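Local structure of YcaO (Methanopyrus kandleri, 6CIB) at residues R30-V35 and E340-P345; R199-V204 and V228-M233; A157-L162 and E318-R323. The protein binds ADP and magnesium and is a YcaO-family enzyme that probably uses ATP to help convert peptide backbone amides to thioamides. All coordinates share one frame; numbering follows the deposited sequence.

Interaction 1: residues R30-V35 and E340-P345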
loop_
_atom_site.group_PDB
_atom_site.type_symbol
_atom_site.label_atom_id
_atom_site.label_comp_id
_atom_site.label_asym_id
_atom_site.label_seq_id
_atom_site.Cartn_x
_atom_site.Cartn_y
_atom_site.Cartn_z
ATOM N N ARG A 30 8.226 3.256 -21.280
ATOM C CA ARG A 30 9.261 2.666 -22.139
ATOM C C ARG A 30 10.581 2.493 -21.378
ATOM O O ARG A 30 11.179 1.414 -21.421
ATOM C CB ARG A 30 9.477 3.497 -23.417
ATOM C CG ARG A 30 10.444 2.860 -24.424
ATOM C CD ARG A 30 10.839 3.789 -25.576
ATOM N NE ARG A 30 11.391 5.090 -25.162
ATOM C CZ ARG A 30 12.623 5.302 -24.695
ATOM N NH1 ARG A 30 13.488 4.303 -24.546
ATOM N NH2 ARG A 30 12.993 6.530 -24.358
ATOM N N LYS A 31 11.007 3.541 -20.669
ATOM C CA LYS A 31 12.303 3.563 -19.983
ATOM C C LYS A 31 12.407 2.540 -18.872
ATOM O O LYS A 31 13.507 2.097 -18.523
ATOM C CB LYS A 31 12.603 4.959 -19.438
ATOM C CG LYS A 31 13.117 5.934 -20.490
ATOM C CD LYS A 31 13.212 7.345 -19.932
ATOM C CE LYS A 31 13.724 8.332 -20.972
ATOM N NZ LYS A 31 13.319 9.738 -20.653
ATOM N N VAL A 32 11.241 2.151 -18.359
ATOM C CA VAL A 32 11.089 1.263 -17.218
ATOM C C VAL A 32 10.724 -0.172 -17.656
ATOM O O VAL A 32 10.533 -1.072 -16.828
ATOM C CB VAL A 32 10.099 1.944 -16.240
ATOM C CG1 VAL A 32 8.845 1.141 -15.942
ATOM C CG2 VAL A 32 10.831 2.481 -15.021
ATOM N N GLY A 33 10.642 -0.376 -18.970
ATOM C CA GLY A 33 10.511 -1.723 -19.543
ATOM C C GLY A 33 9.107 -2.240 -19.805
ATOM O O GLY A 33 8.930 -3.444 -19.981
ATOM N N VAL A 34 8.116 -1.342 -19.828
ATOM C CA VAL A 34 6.739 -1.699 -20.193
ATOM C C VAL A 34 6.743 -2.133 -21.658
ATOM O O VAL A 34 7.228 -1.411 -22.524
ATOM C CB VAL A 34 5.745 -0.523 -19.980
ATOM C CG1 VAL A 34 4.375 -0.823 -20.594
ATOM C CG2 VAL A 34 5.612 -0.192 -18.496
ATOM N N VAL A 35 6.214 -3.319 -21.912
ATOM C CA VAL A 35 6.192 -3.872 -23.264
ATOM C C VAL A 35 4.763 -4.117 -23.761
ATOM O O VAL A 35 4.551 -4.265 -24.964
ATOM C CB VAL A 35 7.073 -5.143 -23.402
ATOM C CG1 VAL A 35 8.555 -4.767 -23.401
ATOM C CG2 VAL A 35 6.756 -6.170 -22.318
ATOM N N GLU A 340 18.586 8.223 -10.795
ATOM C CA GLU A 340 19.283 9.391 -11.351
ATOM C C GLU A 340 18.738 9.791 -12.729
ATOM O O GLU A 340 18.419 10.960 -12.949
ATOM C CB GLU A 340 20.800 9.147 -11.411
ATOM C CG GLU A 340 21.455 8.900 -10.053
ATOM C CD GLU A 340 22.907 8.439 -10.140
ATOM O OE1 GLU A 340 23.309 7.827 -11.160
ATOM O OE2 GLU A 340 23.655 8.682 -9.169
ATOM N N ASN A 341 18.608 8.813 -13.629
ATOM C CA ASN A 341 18.128 9.049 -14.997
ATOM C C ASN A 341 16.653 9.479 -15.045
ATOM O O ASN A 341 16.339 10.546 -15.590
ATOM C CB ASN A 341 18.411 7.844 -15.914
ATOM C CG ASN A 341 17.836 6.541 -15.380
ATOM O OD1 ASN A 341 18.221 6.062 -14.311
ATOM N ND2 ASN A 341 16.911 5.955 -16.133
ATOM N N LEU A 342 15.763 8.667 -14.467
ATOM C CA LEU A 342 14.359 9.050 -14.296
ATOM C C LEU A 342 14.274 9.969 -13.095
ATOM O O LEU A 342 14.439 9.522 -11.959
ATOM C CB LEU A 342 13.467 7.831 -14.029
ATOM C CG LEU A 342 13.451 6.547 -14.850
ATOM C CD1 LEU A 342 12.478 5.585 -14.200
ATOM C CD2 LEU A 342 13.033 6.812 -16.281
ATOM N N ASP A 343 14.016 11.248 -13.326
ATOM C CA ASP A 343 13.864 12.180 -12.212
ATOM C C ASP A 343 12.466 12.044 -11.573
ATOM O O ASP A 343 11.642 12.960 -11.637
ATOM C CB ASP A 343 14.179 13.616 -12.659
ATOM C CG ASP A 343 14.410 14.556 -11.490
ATOM O OD1 ASP A 343 15.222 14.227 -10.595
ATOM O OD2 ASP A 343 13.775 15.633 -11.472
ATOM N N VAL A 344 12.205 10.871 -10.992
ATOM C CA VAL A 344 10.916 10.560 -10.363
ATOM C C VAL A 344 11.177 10.190 -8.909
ATOM O O VAL A 344 11.863 9.202 -8.645
ATOM C CB VAL A 344 10.169 9.388 -11.050
ATOM C CG1 VAL A 344 8.832 9.134 -10.366
ATOM C CG2 VAL A 344 9.968 9.645 -12.539
ATOM N N PRO A 345 10.638 10.984 -7.964
ATOM C CA PRO A 345 10.762 10.656 -6.542
ATOM C C PRO A 345 10.159 9.292 -6.207
ATOM O O PRO A 345 8.977 9.052 -6.470
ATOM C CB PRO A 345 9.981 11.782 -5.849
ATOM C CG PRO A 345 10.040 12.927 -6.805
ATOM C CD PRO A 345 10.016 12.308 -8.172
#
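This is a small apolar contact between the end of helix 28-31 and the loop that joins strands 332-336 and 346-351. Leu342 carries the loop's side of it, and its two methyl groups go to different partners. Leu342 CD2 touches the aliphatic part of Lys31, lying 3.7 Å from Lys31 CB and equally close to its CD. Leu342 CD1 meets the methyl group CG2 of Val32 at 3.6 Å. The Leu342 and Lys31 side chains run past each other in opposite directions, whereas Leu342 and Val32 cross at about a right angle. In Lys31, a chi1 of -79° puts CG beside the backbone N, and the extended chain beyond it brings CD, as well as CB, against Leu342 CD2. Its charged end goes elsewhere, and NZ is hydrogen-bonded to the carbonyl O of Arg26. No hydrogen bond joins the two segments. Val32 and Leu342 are buried, while Lys31 is exposed. Gly33 ends the helix in a Schellman motif, with positive phi (93°) and its N bonded to Arg30 O at 3.1 Å. This turn leads the chain from Val32 into strand 34-42. Asp343 is the centre of an inverse gamma turn directly after Leu342. Val32 also packs on Cys79 and Ala83 of helix 68-85. Leu342 also touches Leu28 of helix 28-31, and the carbonyl O of Pro345 accepts a hydrogen bond from Gly151 N, beside strand 148-150.

Interaction 2: residues R199-V204 and V228-M233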
loop_
_atom_site.group_PDB
_atom_site.type_symbol
_atom_site.label_atom_id
_atom_site.label_comp_id
_atom_site.label_asym_id
_atom_site.label_seq_id
_atom_site.Cartn_x
_atom_site.Cartn_y
_atom_site.Cartn_z
ATOM N N ARG A 199 -22.739 -5.520 -7.918
ATOM C CA ARG A 199 -23.385 -6.069 -9.111
ATOM C C ARG A 199 -22.472 -6.969 -9.959
ATOM O O ARG A 199 -22.970 -7.760 -10.754
ATOM C CB ARG A 199 -23.996 -4.943 -9.953
ATOM C CG ARG A 199 -25.417 -4.599 -9.530
ATOM C CD ARG A 199 -26.016 -3.456 -10.338
ATOM N NE ARG A 199 -26.245 -2.286 -9.490
ATOM C CZ ARG A 199 -25.644 -1.108 -9.624
ATOM N NH1 ARG A 199 -24.769 -0.890 -10.600
ATOM N NH2 ARG A 199 -25.930 -0.132 -8.779
ATOM N N GLU A 200 -21.152 -6.854 -9.763
ATOM C CA GLU A 200 -20.158 -7.678 -10.463
ATOM C C GLU A 200 -19.939 -9.041 -9.810
ATOM O O GLU A 200 -19.564 -10.009 -10.482
ATOM C CB GLU A 200 -18.810 -6.951 -10.544
ATOM C CG GLU A 200 -18.795 -5.697 -11.398
ATOM C CD GLU A 200 -19.197 -5.955 -12.837
ATOM O OE1 GLU A 200 -18.588 -6.832 -13.495
ATOM O OE2 GLU A 200 -20.132 -5.271 -13.307
ATOM N N VAL A 201 -20.156 -9.104 -8.499
ATOM C CA VAL A 201 -19.953 -10.328 -7.713
ATOM C C VAL A 201 -21.253 -10.675 -6.981
ATOM O O VAL A 201 -22.335 -10.419 -7.508
ATOM C CB VAL A 201 -18.718 -10.214 -6.768
ATOM C CG1 VAL A 201 -17.420 -10.322 -7.562
ATOM C CG2 VAL A 201 -18.745 -8.919 -5.953
ATOM N N GLY A 202 -21.167 -11.268 -5.793
ATOM C CA GLY A 202 -22.356 -11.529 -4.986
ATOM C C GLY A 202 -22.569 -10.443 -3.953
ATOM O O GLY A 202 -23.653 -9.851 -3.877
ATOM N N ARG A 203 -21.527 -10.188 -3.158
ATOM C CA ARG A 203 -21.558 -9.194 -2.092
ATOM C C ARG A 203 -20.242 -8.421 -1.996
ATOM O O ARG A 203 -19.167 -8.973 -2.242
ATOM C CB ARG A 203 -21.875 -9.847 -0.737
ATOM C CG ARG A 203 -23.299 -10.371 -0.595
ATOM C CD ARG A 203 -23.944 -9.895 0.693
ATOM N NE ARG A 203 -23.528 -10.684 1.851
ATOM C CZ ARG A 203 -23.764 -10.355 3.121
ATOM N NH1 ARG A 203 -24.413 -9.232 3.425
ATOM N NH2 ARG A 203 -23.339 -11.151 4.096
ATOM N N VAL A 204 -20.341 -7.139 -1.648
ATOM C CA VAL A 204 -19.173 -6.333 -1.298
ATOM C C VAL A 204 -19.409 -5.767 0.095
ATOM O O VAL A 204 -20.338 -4.991 0.307
ATOM C CB VAL A 204 -18.864 -5.212 -2.326
ATOM C CG1 VAL A 204 -17.726 -4.324 -1.827
ATOM C CG2 VAL A 204 -18.498 -5.797 -3.684
ATOM N N VAL A 228 -14.811 -18.632 -6.707
ATOM C CA VAL A 228 -13.930 -18.470 -5.545
ATOM C C VAL A 228 -12.761 -17.480 -5.764
ATOM O O VAL A 228 -12.388 -16.746 -4.852
ATOM C CB VAL A 228 -13.456 -19.857 -5.005
ATOM C CG1 VAL A 228 -12.404 -20.504 -5.909
ATOM C CG2 VAL A 228 -12.950 -19.749 -3.578
ATOM N N GLU A 229 -12.208 -17.460 -6.975
ATOM C CA GLU A 229 -11.114 -16.557 -7.347
ATOM C C GLU A 229 -11.545 -15.086 -7.364
ATOM O O GLU A 229 -10.699 -14.190 -7.306
ATOM C CB GLU A 229 -10.481 -16.956 -8.694
ATOM C CG GLU A 229 -11.442 -17.478 -9.756
ATOM C CD GLU A 229 -11.864 -18.930 -9.528
ATOM O OE1 GLU A 229 -13.084 -19.164 -9.377
ATOM O OE2 GLU A 229 -10.990 -19.833 -9.482
ATOM N N GLU A 230 -12.860 -14.866 -7.411
ATOM C CA GLU A 230 -13.470 -13.537 -7.367
ATOM C C GLU A 230 -13.841 -13.084 -5.952
ATOM O O GLU A 230 -14.476 -12.036 -5.764
ATOM C CB GLU A 230 -14.660 -13.476 -8.324
ATOM C CG GLU A 230 -14.206 -13.657 -9.765
ATOM C CD GLU A 230 -15.160 -13.093 -10.788
ATOM O OE1 GLU A 230 -14.849 -13.231 -11.985
ATOM O OE2 GLU A 230 -16.202 -12.522 -10.409
HETATM N N MSE A 231 -13.429 -13.879 -4.965
HETATM C CA MSE A 231 -13.557 -13.513 -3.557
HETATM C C MSE A 231 -12.228 -12.941 -3.172
HETATM O O MSE A 231 -11.281 -13.668 -2.853
HETATM C CB MSE A 231 -13.978 -14.692 -2.684
HETATM C CG MSE A 231 -15.465 -14.927 -2.906
HETATM SE SE MSE A 231 -16.045 -16.483 -1.846
HETATM C CE MSE A 231 -15.951 -15.678 -0.057
ATOM N N VAL A 232 -12.159 -11.616 -3.238
ATOM C CA VAL A 232 -10.924 -10.875 -3.055
ATOM C C VAL A 232 -11.101 -9.896 -1.897
ATOM O O VAL A 232 -12.216 -9.709 -1.379
ATOM C CB VAL A 232 -10.485 -10.127 -4.351
ATOM C CG1 VAL A 232 -10.124 -11.104 -5.474
ATOM C CG2 VAL A 232 -11.541 -9.120 -4.816
HETATM N N MSE A 233 -9.999 -9.274 -1.495
HETATM C CA MSE A 233 -10.027 -8.263 -0.441
HETATM C C MSE A 233 -9.329 -7.034 -0.936
HETATM O O MSE A 233 -8.378 -7.122 -1.707
HETATM C CB MSE A 233 -9.312 -8.772 0.808
HETATM C CG MSE A 233 -9.952 -10.014 1.417
HETATM SE SE MSE A 233 -8.973 -10.436 3.080
HETATM C CE MSE A 233 -7.390 -11.209 2.222
#
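Val201 and Glu230 meet side chain to side chain, a methyl group against a carboxylate. CG1 of Val201 lies 3.8 Å from Glu230 OE2 and 3.9 Å from the backbone O of Glu230. A chi1 of -74° places Val201 CG1, beside the backbone N, against the glutamate. Glu230 is extended beyond CG, which carries its carboxylate past the valine toward Glu200. There OE2 of Glu230 comes within 4.2 Å of the backbone O of Glu200, a loose approach and not a bond. In the second shell, OE1 of Glu230 forms a salt bridge with NE of Arg260, and its backbone O accepts a hydrogen bond from Thr223 OG1. The bond from Met231 N to Val228 O, 3.1 Å long, closes the turn around Glu230. Gly202 and Arg203 share Glu224 as their backbone partner, a classic beta bulge where strand 203-209 begins beside strand 217-224. Val201 and Glu230 both pack on Leu256 of helix 241-260 and on Ala225. The contact thus joins the entry to strand 203-209 with the loop between strands 217-224 and 233-238. The carboxylates of Glu200 and Glu230 are near but not in contact, OE1 of Glu200 6.9 Å from Glu230 OE2. Val201 meets a carboxylate oxygen by van der Waals contact, with no hydrogen bond across the segments; the buried glutamate's charge is probably offset from outside them, by the Arg260 salt bridge.

Interaction 3: residues A157-L162 and E318-R323. With ADP (adenosine-5'-diphosphate), chain G.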
loop_
_atom_site.group_PDB
_atom_site.type_symbol
_atom_site.label_atom_id
_atom_site.label_comp_id
_atom_site.label_asym_id
_atom_site.label_seq_id
_atom_site.Cartn_x
_atom_site.Cartn_y
_atom_site.Cartn_z
ATOM N N ALA A 157 5.156 10.552 -2.110
ATOM C CA ALA A 157 5.634 9.177 -1.944
ATOM C C ALA A 157 5.740 8.784 -0.466
ATOM O O ALA A 157 5.354 7.674 -0.093
ATOM C CB ALA A 157 6.973 9.005 -2.657
ATOM N N VAL A 158 6.250 9.689 0.373
ATOM C CA VAL A 158 6.321 9.441 1.828
ATOM C C VAL A 158 4.937 9.211 2.437
ATOM O O VAL A 158 4.731 8.217 3.144
ATOM C CB VAL A 158 7.114 10.531 2.592
ATOM C CG1 VAL A 158 7.050 10.306 4.103
ATOM C CG2 VAL A 158 8.565 10.519 2.153
ATOM N N ILE A 159 3.993 10.101 2.134
ATOM C CA ILE A 159 2.600 9.962 2.600
ATOM C C ILE A 159 2.016 8.605 2.172
ATOM O O ILE A 159 1.493 7.870 3.011
ATOM C CB ILE A 159 1.700 11.131 2.114
ATOM C CG1 ILE A 159 2.103 12.442 2.809
ATOM C CG2 ILE A 159 0.215 10.827 2.347
ATOM C CD1 ILE A 159 1.678 13.696 2.073
ATOM N N GLN A 160 2.123 8.294 0.876
ATOM C CA GLN A 160 1.598 7.049 0.312
ATOM C C GLN A 160 2.232 5.808 0.961
ATOM O O GLN A 160 1.513 4.893 1.379
ATOM C CB GLN A 160 1.791 7.025 -1.213
ATOM C CG GLN A 160 1.088 5.877 -1.942
ATOM C CD GLN A 160 -0.384 6.152 -2.224
ATOM O OE1 GLN A 160 -0.916 7.213 -1.876
ATOM N NE2 GLN A 160 -1.051 5.195 -2.869
ATOM N N GLY A 161 3.565 5.790 1.036
ATOM C CA GLY A 161 4.312 4.685 1.655
ATOM C C GLY A 161 3.989 4.445 3.119
ATOM O O GLY A 161 3.868 3.297 3.549
ATOM N N LEU A 162 3.840 5.537 3.874
ATOM C CA LEU A 162 3.537 5.475 5.311
ATOM C C LEU A 162 2.116 4.983 5.577
ATOM O O LEU A 162 1.912 4.118 6.430
ATOM C CB LEU A 162 3.756 6.836 5.959
ATOM C CG LEU A 162 3.803 6.950 7.482
ATOM C CD1 LEU A 162 4.916 6.091 8.067
ATOM C CD2 LEU A 162 3.990 8.412 7.872
ATOM N N GLU A 318 4.435 15.757 7.851
ATOM C CA GLU A 318 4.874 15.966 9.229
ATOM C C GLU A 318 3.880 15.369 10.238
ATOM O O GLU A 318 4.270 14.600 11.109
ATOM C CB GLU A 318 5.083 17.467 9.473
ATOM C CG GLU A 318 5.756 17.833 10.791
ATOM C CD GLU A 318 5.681 19.326 11.087
ATOM O OE1 GLU A 318 6.189 20.136 10.272
ATOM O OE2 GLU A 318 5.106 19.689 12.138
ATOM N N GLU A 319 2.599 15.704 10.088
ATOM C CA GLU A 319 1.551 15.214 10.991
ATOM C C GLU A 319 1.381 13.693 10.968
ATOM O O GLU A 319 1.243 13.074 12.025
ATOM C CB GLU A 319 0.227 15.931 10.732
ATOM C CG GLU A 319 0.241 17.385 11.205
ATOM C CD GLU A 319 -1.119 18.056 11.156
ATOM O OE1 GLU A 319 -2.152 17.353 11.186
ATOM O OE2 GLU A 319 -1.153 19.302 11.100
ATOM N N LEU A 320 1.427 13.096 9.773
ATOM C CA LEU A 320 1.380 11.636 9.645
ATOM C C LEU A 320 2.568 10.961 10.308
ATOM O O LEU A 320 2.385 9.994 11.040
ATOM C CB LEU A 320 1.227 11.197 8.182
ATOM C CG LEU A 320 -0.154 11.442 7.563
ATOM C CD1 LEU A 320 -0.128 11.153 6.070
ATOM C CD2 LEU A 320 -1.245 10.636 8.253
ATOM N N VAL A 321 3.772 11.494 10.076
ATOM C CA VAL A 321 5.009 10.961 10.683
ATOM C C VAL A 321 4.933 11.014 12.223
ATOM O O VAL A 321 5.257 10.032 12.911
ATOM C CB VAL A 321 6.268 11.690 10.150
ATOM C CG1 VAL A 321 7.502 11.377 10.995
ATOM C CG2 VAL A 321 6.534 11.318 8.695
ATOM N N GLU A 322 4.480 12.154 12.741
ATOM C CA GLU A 322 4.322 12.359 14.183
ATOM C C GLU A 322 3.411 11.297 14.813
ATOM O O GLU A 322 3.787 10.676 15.814
ATOM C CB GLU A 322 3.801 13.772 14.464
ATOM C CG GLU A 322 4.858 14.864 14.307
ATOM C CD GLU A 322 4.312 16.274 14.508
ATOM O OE1 GLU A 322 3.080 16.472 14.417
ATOM O OE2 GLU A 322 5.123 17.196 14.747
ATOM N N ARG A 323 2.250 11.065 14.189
ATOM C CA ARG A 323 1.261 10.097 14.680
ATOM C C ARG A 323 1.769 8.660 14.671
ATOM O O ARG A 323 1.520 7.913 15.613
ATOM C CB ARG A 323 -0.066 10.207 13.917
ATOM C CG ARG A 323 -0.761 11.565 14.019
ATOM C CD ARG A 323 -1.444 11.803 15.359
ATOM N NE ARG A 323 -2.081 13.120 15.409
ATOM C CZ ARG A 323 -3.033 13.482 16.274
ATOM N NH1 ARG A 323 -3.495 12.629 17.190
ATOM N NH2 ARG A 323 -3.533 14.711 16.219
HETATM P PB ADP G . -1.221 1.991 -4.219
HETATM O O1B ADP G . -0.063 2.872 -3.801
HETATM O O2B ADP G . -2.149 1.593 -3.088
HETATM O O3B ADP G . -0.858 0.848 -5.139
HETATM P PA ADP G . -2.166 3.415 -6.565
HETATM O O1A ADP G . -3.045 4.635 -6.600
HETATM O O2A ADP G . -2.599 2.242 -7.404
HETATM O O3A ADP G . -2.174 3.013 -5.022
HETATM O "O5'" ADP G . -0.673 3.869 -6.949
HETATM C "C5'" ADP G . 0.360 3.037 -7.507
HETATM C "C4'" ADP G . 1.686 3.821 -7.523
HETATM O "O4'" ADP G . 1.540 5.016 -8.306
HETATM C "C3'" ADP G . 2.125 4.311 -6.140
HETATM O "O3'" ADP G . 3.562 4.400 -6.086
HETATM C "C2'" ADP G . 1.537 5.708 -6.054
HETATM O "O2'" ADP G . 2.214 6.533 -5.111
HETATM C "C1'" ADP G . 1.684 6.195 -7.493
HETATM N N9 ADP G . 0.648 7.174 -7.892
HETATM C C8 ADP G . -0.674 6.931 -7.959
HETATM N N7 ADP G . -1.348 8.034 -8.355
HETATM C C5 ADP G . -0.451 9.002 -8.571
HETATM C C6 ADP G . -0.508 10.414 -9.015
HETATM N N6 ADP G . -1.697 10.991 -9.313
HETATM N N1 ADP G . 0.664 11.091 -9.102
HETATM C C2 ADP G . 1.856 10.520 -8.805
HETATM N N3 ADP G . 1.978 9.235 -8.401
HETATM C C4 ADP G . 0.874 8.438 -8.269
#
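The flat amide of Gln160 is bonded at both ends, with NE2 at the ADP and OE1 at Arg247. Gln160 NE2 donates a nearly straight hydrogen bond to the beta-phosphate oxygen O1B of ADP, 2.7 Å long with an angle of 168° at the hydrogen. The bond to OE1, from Arg247 NH2, is weak. CG of Gln160 also lies 3.4 Å from the ribose hydroxyl O2'. The side chain leaves the helix with CG anti to the backbone N and then bends at chi2 (82°), which brings the amide to the phosphate. Arg12 touches Gln160 and also binds the ADP. Segment 318-323 of helix 313-325 packs instead against Ile159 and Leu162. Helix 154-177 is thus shared by the nucleotide pocket of this YcaO fold and a buried helix-helix packing. The two segments run roughly parallel, their axes 10.2 Å apart and crossing at 32°. Leu162 bears against the neighbouring helix through CD2, which is 3.8 Å from the backbone N of Val321 and 3.9 Å from CB of Leu320. Val321 CG2 touches that same methyl group. One turn back, CG2 of Ile159 meets CD1 of Leu320 at 3.8 Å, and these two side chains cross at about a right angle. Leu162 also packs on Val349 and Val351 of strand 346-351, and Ile159 on Leu313, Leu316 and Thr317 of helix 313-325.

From the N terminus, the chain first passes 30-35, which opens the longest loop; interaction 1 closes it only at 340-345. Segment 157-162 comes next and opens the loop that interaction 3 closes at 318-323. Inside that loop lies interaction 2, with 23 residues between its segments 199-204 and 228-233. The three loops are therefore nested, and none cross. Interaction 1 joins the short helix 28-31 to the loop before strand 346-351. Interaction 3 pairs helices 154-177 and 313-325. Interaction 2 ties the approach to strand 203-209 to the loop between strands 217-224 and 233-238, on the opposite side of the chain's centre from interaction 3, with their centres about 32 Å apart.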